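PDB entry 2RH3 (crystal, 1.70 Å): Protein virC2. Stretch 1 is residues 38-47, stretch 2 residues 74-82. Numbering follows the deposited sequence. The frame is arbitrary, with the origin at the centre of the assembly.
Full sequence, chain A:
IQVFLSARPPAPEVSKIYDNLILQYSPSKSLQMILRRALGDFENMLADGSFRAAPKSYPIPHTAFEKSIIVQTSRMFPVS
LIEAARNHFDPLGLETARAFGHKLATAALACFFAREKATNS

Stretch 1 (38-47) ALGDFENMLA
Stretch 2 74-82: SRMFPVSLI

Stretch 1 is helical from Ala38 onward, continuing a helix begun earlier in the chain, with phi/psi close to -65/-40 and i to i+4 bonds such as Phe42 N to Ala38 O (2.9 Å) and Glu43 N to Leu39 O (3.0 Å). Stretch 2 ends a strand at Ser74-Met76 (Arg75 at -161/146), turns through Phe77 (-126/144) and Pro78 (-58/140), and enters a second helix at Val79. The strand runs at 42° to the first helix, N-to-C directions compared, with a closest axial approach of 10.9 Å; the signed crossing angle is -42°. Register is fixed by CA-CA distances of 8.6 Å for Leu39-Arg75 and 5.7 Å for Leu46-Leu81, so the chains converge toward the later residues. Together they bury 459 Å².

Ala38 makes no contact. Leu39 (m, t) directs its CB toward stretch 2 and is buried: its CD1 lies 3.8 Å from Arg75 CD, and its CD2 lies 3.9 Å from Phe77 CZ, near the plane of that ring. Gly40 has its CA 3.8 Å from Arg75 NH1. Its N and Leu39 CB lie over one face of the guanidinium, so the arginine end rests against the helix; an ideal CB on Gly40 would fit, so space alone does not require glycine. Asp41 is out of reach and Phe42 (t) points sideways.

Glu43 is the polar centre. With chi1 -94°, chi2 -172° and chi3 -58°, it brings OE1 to 2.7 Å from NH1 of Arg75, whose chi1 to chi3 are all t and chi4 is -88°. This salt bridge includes a hydrogen bond from NH1 with an N-H...O angle of 152°, and OE1 sits near the guanidinium plane, where the N-H groups point. The aliphatic part of Glu43 also packs: CG is 3.6 Å from Phe77 CD1, at the ring edge. Phe77 (m, chi2 -90°) starts sideways, but its end comes nearer the helix. Glu43 OE2 is 3.3 Å from Pro78 CD; Pro78 occupies the N-cap position, and its O accepts from Ile82 N at 3.2 Å.

Asn44 and Met45 make no contact. Leu46 (m, t), buried and facing stretch 2, meets Leu81 (m, t) with CB to CB at 4.1 Å, a backbone-near contact consistent with their short CA separation. Leu81 CD1 reaches Glu43 O at 3.6 Å, while its CD2 lies 3.8 Å from Ala47 CB. Ala47's small methyl, set sideways, closes this apolar patch at its exposed margin.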

# COMPACT_ATOMS: atom_id res chain seq x y z
N ALA A 38 -6.80 2.32 -2.42
CA ALA A 38 -6.35 1.19 -1.59
C ALA A 38 -6.45 1.52 -0.08
O ALA A 38 -6.91 0.70 0.70
CB ALA A 38 -4.95 0.77 -1.97
N LEU A 39 -6.04 2.73 0.30
CA LEU A 39 -6.10 3.10 1.72
C LEU A 39 -7.53 3.31 2.19
O LEU A 39 -7.85 3.06 3.36
CB LEU A 39 -5.23 4.33 2.02
CG LEU A 39 -3.72 4.14 1.85
CD1 LEU A 39 -3.03 5.48 1.62
CD2 LEU A 39 -3.10 3.38 3.04
N GLY A 40 -8.40 3.75 1.28
CA GLY A 40 -9.82 3.87 1.57
C GLY A 40 -10.44 2.51 1.84
O GLY A 40 -11.15 2.33 2.84
N ASP A 41 -10.16 1.55 0.96
CA ASP A 41 -10.62 0.17 1.10
C ASP A 41 -10.08 -0.44 2.40
O ASP A 41 -10.82 -1.10 3.14
CB ASP A 41 -10.17 -0.70 -0.09
CG ASP A 41 -10.77 -0.25 -1.43
OD1 ASP A 41 -11.80 0.45 -1.45
OD2 ASP A 41 -10.20 -0.62 -2.49
N PHE A 42 -8.81 -0.17 2.68
CA PHE A 42 -8.08 -0.78 3.81
C PHE A 42 -8.59 -0.29 5.16
O PHE A 42 -8.64 -1.07 6.11
CB PHE A 42 -6.58 -0.53 3.70
CG PHE A 42 -5.74 -1.60 4.36
CD1 PHE A 42 -5.75 -2.91 3.88
CD2 PHE A 42 -4.93 -1.29 5.45
CE1 PHE A 42 -4.96 -3.90 4.48
CE2 PHE A 42 -4.15 -2.26 6.06
CZ PHE A 42 -4.16 -3.58 5.57
N GLU A 43 -8.97 0.99 5.23
CA GLU A 43 -9.54 1.60 6.44
C GLU A 43 -10.73 0.81 6.95
O GLU A 43 -10.88 0.61 8.17
CB GLU A 43 -10.03 3.02 6.15
CG GLU A 43 -9.06 4.13 6.44
CD GLU A 43 -9.71 5.50 6.30
OE1 GLU A 43 -10.23 5.80 5.20
OE2 GLU A 43 -9.70 6.27 7.28
N ASN A 44 -11.59 0.39 6.03
CA ASN A 44 -12.78 -0.37 6.38
C ASN A 44 -12.45 -1.78 6.88
O ASN A 44 -13.21 -2.37 7.64
CB ASN A 44 -13.77 -0.43 5.20
CG ASN A 44 -14.29 0.95 4.80
OD1 ASN A 44 -14.41 1.86 5.64
ND2 ASN A 44 -14.60 1.12 3.53
N MET A 45 -11.28 -2.28 6.46
CA MET A 45 -10.76 -3.58 6.92
C MET A 45 -10.06 -3.48 8.28
O MET A 45 -9.97 -4.47 9.01
CB MET A 45 -9.79 -4.16 5.89
CG MET A 45 -10.45 -4.49 4.57
SD MET A 45 -9.28 -4.78 3.24
CE MET A 45 -8.33 -6.15 3.88
N LEU A 46 -9.54 -2.29 8.59
CA LEU A 46 -8.95 -2.04 9.90
C LEU A 46 -10.04 -2.08 10.94
O LEU A 46 -9.88 -2.68 12.01
CB LEU A 46 -8.22 -0.70 9.92
CG LEU A 46 -6.94 -0.63 9.08
CD1 LEU A 46 -6.44 0.80 8.94
CD2 LEU A 46 -5.85 -1.53 9.65
N ALA A 47 -11.17 -1.46 10.60
CA ALA A 47 -12.30 -1.30 11.52
C ALA A 47 -12.82 -2.63 12.07
O ALA A 47 -13.27 -2.68 13.22
CB ALA A 47 -13.41 -0.52 10.84
N SER A 74 1.08 11.26 2.68
CA SER A 74 0.41 11.22 3.98
C SER A 74 -1.12 11.14 3.82
O SER A 74 -1.66 11.42 2.75
CB SER A 74 0.83 12.40 4.87
OG SER A 74 0.31 13.64 4.44
N ARG A 75 -1.80 10.74 4.90
CA ARG A 75 -3.26 10.61 4.91
C ARG A 75 -3.76 10.60 6.35
O ARG A 75 -3.08 10.10 7.25
CB ARG A 75 -3.70 9.33 4.19
CG ARG A 75 -5.18 9.29 3.81
CD ARG A 75 -5.51 8.02 3.03
NE ARG A 75 -6.94 7.90 2.73
CZ ARG A 75 -7.84 7.32 3.53
NH1 ARG A 75 -9.11 7.25 3.16
NH2 ARG A 75 -7.47 6.83 4.71
N MET A 76 -4.95 11.17 6.55
CA MET A 76 -5.59 11.19 7.87
C MET A 76 -6.33 9.90 8.13
O MET A 76 -7.11 9.43 7.28
CB MET A 76 -6.58 12.37 7.98
CG MET A 76 -6.00 13.73 7.63
SD MET A 76 -4.74 14.27 8.79
CE MET A 76 -4.47 15.96 8.23
N PHE A 77 -6.09 9.31 9.29
CA PHE A 77 -6.80 8.12 9.74
C PHE A 77 -7.40 8.38 11.12
O PHE A 77 -6.78 9.05 11.94
CB PHE A 77 -5.86 6.92 9.85
CG PHE A 77 -5.30 6.44 8.54
CD1 PHE A 77 -5.97 5.47 7.80
CD2 PHE A 77 -4.08 6.92 8.08
CE1 PHE A 77 -5.44 5.01 6.59
CE2 PHE A 77 -3.55 6.47 6.87
CZ PHE A 77 -4.23 5.51 6.13
N PRO A 78 -8.60 7.83 11.38
CA PRO A 78 -9.09 7.83 12.76
C PRO A 78 -8.09 7.10 13.68
O PRO A 78 -7.53 6.08 13.27
CB PRO A 78 -10.41 7.06 12.68
CG PRO A 78 -10.83 7.16 11.25
CD PRO A 78 -9.57 7.23 10.44
N VAL A 79 -7.88 7.64 14.88
CA VAL A 79 -6.90 7.12 15.84
C VAL A 79 -7.18 5.68 16.27
O VAL A 79 -6.25 4.90 16.51
CB VAL A 79 -6.78 8.05 17.09
CG1 VAL A 79 -6.05 7.36 18.24
CG2 VAL A 79 -6.09 9.35 16.73
N SER A 80 -8.46 5.34 16.36
CA SER A 80 -8.92 3.99 16.68
C SER A 80 -8.38 2.95 15.68
O SER A 80 -7.91 1.88 16.08
CB SER A 80 -10.45 3.96 16.73
OG SER A 80 -10.96 2.71 16.28
N LEU A 81 -8.45 3.29 14.40
CA LEU A 81 -8.01 2.40 13.32
C LEU A 81 -6.49 2.26 13.25
O LEU A 81 -5.97 1.17 12.98
CB LEU A 81 -8.56 2.88 11.96
CG LEU A 81 -10.07 3.13 11.84
CD1 LEU A 81 -10.45 3.45 10.40
CD2 LEU A 81 -10.90 1.96 12.36
N ILE A 82 -5.79 3.36 13.50
CA ILE A 82 -4.32 3.35 13.53
C ILE A 82 -3.81 2.56 14.73
O ILE A 82 -2.79 1.86 14.62
CB ILE A 82 -3.71 4.78 13.46
CG1 ILE A 82 -3.87 5.34 12.05
CG2 ILE A 82 -2.22 4.79 13.85
CD1 ILE A 82 -3.51 4.35 10.91